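Local coordinates for phosphoenolpyruvate-protein phosphotransferase (Acinetobacter sp., PDB 3CI6), which probably transfers the phosphoryl group of phosphoenolpyruvate to a protein histidine as a magnesium-dependent enzyme, the present chain being its GAF domain, at residues B[11-19]-B[31-39]. Numbering follows the deposited sequence. Where two conformers were deposited one is given.
Sequences TLRRIVQEI and IMVNQVADA
Thr11 meets Ala39 at one end of an antiparallel helix pair, in which helix 7-20 packs against helix 25-40 of the GAF domain; the axes of 11-19 and 31-39 come within 10.1 Å and run 166° apart. Thr11 turns its methyl to the partner, CG2 lying 4.0 Å from Ala39 CB, while its hydroxyl bonds back to the carbonyl of Met7; a small beta-branched residue suits both tasks, and the short alanine leaves room for it. Leu12 and Val16 pack instead on Leu9 and Ala155 of the second subunit. The long Arg14 reaches along the solvent side, with Gln35 OE1 at its guanidinium edge, near the plane, but 4.3 Å from NH2, too far for a hydrogen bond. Ile15 is buried, and its branched apolar side chain brackets the aliphatic root of Gln35, CG1 3.7 Å and CG2 3.9 Å from CB. One turn on, Glu18 combines two roles. CG stands anti to the backbone N (chi1 -165°) and the chain runs extended across Ile31, whose CG2 touches the carboxylate carbon. Gln35 NE2 donates to the syn lone pair of Glu18 OE1 (2.9 Å) in a bent bond, the oxygen tilted from the amide plane and the carboxylate and amide planes 65° apart. Gln35 bends at chi2 to present that amide, so its CB serves the apolar seam and its end the outer, polar edge. Ile19, also covered by helix 144-167, uses its branched shape to touch two residues in the buried seam: it and Ile31 pass in opposite directions, Ile19 CG1 3.8 Å from Ile31 CG2, and its CD1 rests 3.8 Å from Met32 CB.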
ATOM      1  N   THR B  11      12.192   0.665  -7.706  1.00  6.63           N
ATOM      2  CA  THR B  11      11.146   1.147  -8.620  1.00  7.31           C
ATOM      3  C   THR B  11       9.793   1.231  -7.894  1.00  7.72           C
ATOM      4  O   THR B  11       9.083   2.246  -7.951  1.00  9.25           O
ATOM      5  CB  THR B  11      11.069   0.259  -9.833  1.00  8.10           C
ATOM      6  OG1 THR B  11      12.283   0.401 -10.566  1.00 10.23           O
ATOM      7  CG2 THR B  11       9.854   0.631 -10.738  1.00  8.13           C
ATOM      8  N   LEU B  12       9.455   0.170  -7.171  1.00  7.51           N
ATOM      9  CA  LEU B  12       8.218   0.156  -6.393  1.00  7.43           C
ATOM     10  C   LEU B  12       8.189   1.302  -5.380  1.00  6.94           C
ATOM     11  O   LEU B  12       7.223   2.040  -5.283  1.00  7.90           O
ATOM     12  CB  LEU B  12       8.071  -1.182  -5.676  1.00  7.73           C
ATOM     13  CG  LEU B  12       6.914  -1.352  -4.721  1.00  7.33           C
ATOM     14  CD1 LEU B  12       5.554  -1.158  -5.386  1.00  7.53           C
ATOM     15  CD2 LEU B  12       6.932  -2.767  -4.145  1.00  8.67           C
ATOM     16  N   ARG B  13       9.273   1.460  -4.629  1.00  7.01           N
ATOM     17  CA  ARG B  13       9.385   2.532  -3.649  1.00  7.97           C
ATOM     18  C   ARG B  13       9.208   3.904  -4.293  1.00  8.25           C
ATOM     19  O   ARG B  13       8.517   4.746  -3.738  1.00  9.36           O
ATOM     20  CB  ARG B  13      10.752   2.461  -2.985  1.00  7.78           C
ATOM     21  CG  ARG B  13      10.937   3.556  -1.961  1.00  9.90           C
ATOM     22  CD  ARG B  13      12.283   3.566  -1.375  1.00 11.36           C
ATOM     23  NE  ARG B  13      12.481   4.750  -0.524  1.00 13.21           N
ATOM     24  CZ  ARG B  13      13.480   4.859   0.351  1.00 13.25           C
ATOM     25  NH1 ARG B  13      14.330   3.860   0.510  1.00 14.24           N
ATOM     26  NH2 ARG B  13      13.617   5.972   1.071  1.00 13.55           N
ATOM     27  N   ARG B  14       9.811   4.110  -5.446  1.00  8.18           N
ATOM     28  CA  ARG B  14       9.696   5.390  -6.137  1.00  9.58           C
ATOM     29  C   ARG B  14       8.241   5.708  -6.463  1.00  8.46           C
ATOM     30  O   ARG B  14       7.781   6.841  -6.258  1.00  9.69           O
ATOM     31  CB  ARG B  14      10.517   5.362  -7.417  1.00 10.71           C
ATOM     32  CG  ARG B  14      10.497   6.631  -8.147  1.00 15.42           C
ATOM     33  CD  ARG B  14      11.677   6.780  -9.096  1.00 18.09           C
ATOM     34  NE  ARG B  14      11.926   5.619  -9.939  1.00 21.24           N
ATOM     35  CZ  ARG B  14      11.124   5.190 -10.914  1.00 25.78           C
ATOM     36  NH1 ARG B  14      11.487   4.112 -11.612  1.00 26.94           N
ATOM     37  NH2 ARG B  14       9.959   5.793 -11.196  1.00 28.67           N
ATOM     38  N   ILE B  15       7.522   4.718  -6.975  1.00  7.83           N
ATOM     39  CA  ILE B  15       6.120   4.914  -7.329  1.00  7.63           C
ATOM     40  C   ILE B  15       5.281   5.110  -6.079  1.00  7.92           C
ATOM     41  O   ILE B  15       4.441   6.014  -6.014  1.00  7.86           O
ATOM     42  CB  ILE B  15       5.583   3.727  -8.150  1.00  7.85           C
ATOM     43  CG1 ILE B  15       6.387   3.554  -9.421  1.00  8.04           C
ATOM     44  CG2 ILE B  15       4.117   3.957  -8.485  1.00  8.46           C
ATOM     45  CD1 ILE B  15       6.210   2.226 -10.172  1.00 10.50           C
ATOM     46  N   VAL B  16       5.542   4.293  -5.055  1.00  7.34           N
ATOM     47  CA  VAL B  16       4.792   4.422  -3.808  1.00  7.94           C
ATOM     48  C   VAL B  16       4.936   5.842  -3.207  1.00  8.35           C
ATOM     49  O   VAL B  16       3.972   6.461  -2.740  1.00  8.09           O
ATOM     50  CB  VAL B  16       5.213   3.329  -2.815  1.00  9.21           C
ATOM     51  CG1 VAL B  16       4.788   3.683  -1.416  1.00 12.06           C
ATOM     52  CG2 VAL B  16       4.679   1.992  -3.243  1.00  8.96           C
ATOM     53  N   GLN B  17       6.141   6.393  -3.280  1.00  8.45           N
ATOM     54  CA  GLN B  17       6.397   7.727  -2.732  1.00  9.28           C
ATOM     55  C   GLN B  17       5.701   8.795  -3.546  1.00  8.56           C
ATOM     56  O   GLN B  17       5.115   9.700  -2.974  1.00  9.95           O
ATOM     57  CB  GLN B  17       7.898   7.964  -2.547  1.00  9.65           C
ATOM     58  CG  GLN B  17       8.406   7.033  -1.435  1.00 12.04           C
ATOM     59  CD  GLN B  17       9.631   7.477  -0.720  1.00 16.06           C
ATOM     60  OE1 GLN B  17      10.757   7.172  -1.149  1.00 18.23           O
ATOM     61  NE2 GLN B  17       9.433   8.153   0.431  1.00 21.21           N
ATOM     62  N   GLU B  18       5.688   8.649  -4.861  1.00  8.54           N
ATOM     63  CA  GLU B  18       4.987   9.619  -5.693  1.00 10.25           C
ATOM     64  C   GLU B  18       3.487   9.543  -5.441  1.00 10.59           C
ATOM     65  O   GLU B  18       2.825  10.596  -5.332  1.00 11.91           O
ATOM     66  CB  GLU B  18       5.325   9.406  -7.165  1.00 10.29           C
ATOM     67  CG  GLU B  18       4.919  10.579  -8.045  1.00 12.19           C
ATOM     68  CD  GLU B  18       5.164  10.355  -9.534  1.00 13.27           C
ATOM     69  OE1 GLU B  18       5.682   9.300  -9.953  1.00 16.88           O
ATOM     70  OE2 GLU B  18       4.799  11.283 -10.291  1.00 18.51           O
ATOM     71  N   ILE B  19       2.926   8.348  -5.317  1.00 10.24           N
ATOM     72  CA  ILE B  19       1.488   8.234  -4.981  1.00 11.16           C
ATOM     73  C   ILE B  19       1.210   8.819  -3.587  1.00 11.17           C
ATOM     74  O   ILE B  19       0.214   9.524  -3.350  1.00 11.62           O
ATOM     75  CB  ILE B  19       1.008   6.783  -5.064  1.00 11.05           C
ATOM     76  CG1 ILE B  19       1.055   6.267  -6.496  1.00 10.91           C
ATOM     77  CG2 ILE B  19      -0.417   6.647  -4.519  1.00 10.18           C
ATOM     78  CD1 ILE B  19       0.894   4.757  -6.624  1.00 13.26           C
ATOM     79  N   ILE B  31      -1.023   8.628 -11.540  1.00  6.75           N
ATOM     80  CA  ILE B  31       0.376   8.235 -11.311  1.00  7.25           C
ATOM     81  C   ILE B  31       0.498   6.740 -11.353  1.00  7.50           C
ATOM     82  O   ILE B  31       1.393   6.193 -11.997  1.00  6.75           O
ATOM     83  CB  ILE B  31       0.859   8.745  -9.947  1.00  7.12           C
ATOM     84  CG1 ILE B  31       1.040  10.251  -9.997  1.00  8.32           C
ATOM     85  CG2 ILE B  31       2.182   8.132  -9.582  1.00  7.96           C
ATOM     86  CD1 ILE B  31       0.998  10.909  -8.573  1.00  9.94           C
HETATM   87  N   MSE B  32      -0.399   6.040 -10.669  0.50  8.99           N
HETATM   88  CA  MSE B  32      -0.255   4.588 -10.620  0.50 10.82           C
HETATM   89  C   MSE B  32      -0.367   3.935 -11.997  0.50  8.97           C
HETATM   90  O   MSE B  32       0.471   3.109 -12.353  0.50  8.36           O
HETATM   91  CB  MSE B  32      -1.254   3.939  -9.687  0.50 11.27           C
HETATM   92  CG  MSE B  32      -0.944   2.471  -9.471  0.50 11.85           C
HETATM   93 SE   MSE B  32      -2.171   1.760  -8.222  0.50 23.67          SE
HETATM   94  CE  MSE B  32      -3.825   2.141  -9.240  0.60  6.72           C
ATOM     95  N   VAL B  33      -1.385   4.272 -12.773  1.00  7.27           N
ATOM     96  CA  VAL B  33      -1.539   3.564 -14.082  1.00  7.80           C
ATOM     97  C   VAL B  33      -0.376   3.854 -15.017  1.00  7.91           C
ATOM     98  O   VAL B  33       0.098   2.978 -15.755  1.00  7.87           O
ATOM     99  CB  VAL B  33      -2.908   3.786 -14.771  1.00  7.96           C
ATOM    100  CG1 VAL B  33      -4.017   3.267 -13.873  1.00  9.70           C
ATOM    101  CG2 VAL B  33      -3.099   5.213 -15.202  1.00  7.85           C
ATOM    102  N   ASN B  34       0.108   5.085 -15.035  1.00  6.55           N
ATOM    103  CA  ASN B  34       1.188   5.450 -15.951  1.00  6.70           C
ATOM    104  C   ASN B  34       2.503   4.841 -15.497  1.00  6.34           C
ATOM    105  O   ASN B  34       3.269   4.334 -16.310  1.00  7.23           O
ATOM    106  CB  ASN B  34       1.255   6.959 -16.066  1.00  6.42           C
ATOM    107  CG  ASN B  34       0.193   7.480 -17.001  1.00  7.82           C
ATOM    108  OD1 ASN B  34       0.341   7.369 -18.233  1.00 10.64           O
ATOM    109  ND2 ASN B  34      -0.916   7.956 -16.453  1.00  9.52           N
ATOM    110  N   GLN B  35       2.763   4.892 -14.194  1.00  6.13           N
ATOM    111  CA  GLN B  35       3.985   4.297 -13.686  1.00  6.94           C
ATOM    112  C   GLN B  35       4.036   2.780 -13.756  1.00  6.41           C
ATOM    113  O   GLN B  35       5.090   2.234 -14.090  1.00  7.73           O
ATOM    114  CB  GLN B  35       4.326   4.783 -12.279  1.00  8.51           C
ATOM    115  CG  GLN B  35       4.535   6.266 -12.172  1.00  9.23           C
ATOM    116  CD  GLN B  35       5.757   6.781 -12.851  1.00 14.72           C
ATOM    117  OE1 GLN B  35       6.428   6.060 -13.610  1.00 21.15           O
ATOM    118  NE2 GLN B  35       6.108   8.021 -12.559  1.00 17.63           N
ATOM    119  N   VAL B  36       2.903   2.126 -13.541  1.00  6.89           N
ATOM    120  CA  VAL B  36       2.809   0.671 -13.738  1.00  7.21           C
ATOM    121  C   VAL B  36       3.087   0.352 -15.214  1.00  6.95           C
ATOM    122  O   VAL B  36       3.892  -0.536 -15.542  1.00  8.38           O
ATOM    123  CB  VAL B  36       1.470   0.092 -13.307  1.00  7.29           C
ATOM    124  CG1 VAL B  36       1.288  -1.347 -13.848  1.00  8.48           C
ATOM    125  CG2 VAL B  36       1.384   0.108 -11.741  1.00  7.93           C
ATOM    126  N   ALA B  37       2.481   1.080 -16.143  1.00  5.90           N
ATOM    127  CA  ALA B  37       2.674   0.780 -17.561  1.00  7.82           C
ATOM    128  C   ALA B  37       4.136   0.913 -17.965  1.00  7.53           C
ATOM    129  O   ALA B  37       4.667   0.098 -18.754  1.00  8.46           O
ATOM    130  CB  ALA B  37       1.824   1.696 -18.412  1.00  6.65           C
ATOM    131  N   ASP B  38       4.811   1.930 -17.425  1.00  8.21           N
ATOM    132  CA  ASP B  38       6.226   2.143 -17.737  1.00  8.46           C
ATOM    133  C   ASP B  38       7.114   1.078 -17.075  1.00  8.44           C
ATOM    134  O   ASP B  38       8.062   0.579 -17.685  1.00 10.16           O
ATOM    135  CB  ASP B  38       6.654   3.533 -17.296  1.00  9.00           C
ATOM    136  CG  ASP B  38       8.064   3.909 -17.754  1.00 13.21           C
ATOM    137  OD1 ASP B  38       8.407   3.704 -18.926  1.00 20.77           O
ATOM    138  OD2 ASP B  38       8.829   4.408 -16.909  1.00 22.19           O
ATOM    139  N   ALA B  39       6.818   0.713 -15.842  1.00  7.84           N
ATOM    140  CA  ALA B  39       7.662  -0.228 -15.109  1.00  8.14           C
ATOM    141  C   ALA B  39       7.583  -1.627 -15.671  1.00  8.17           C
ATOM    142  O   ALA B  39       8.558  -2.377 -15.623  1.00  8.91           O
ATOM    143  CB  ALA B  39       7.266  -0.245 -13.637  1.00  8.68           C
TER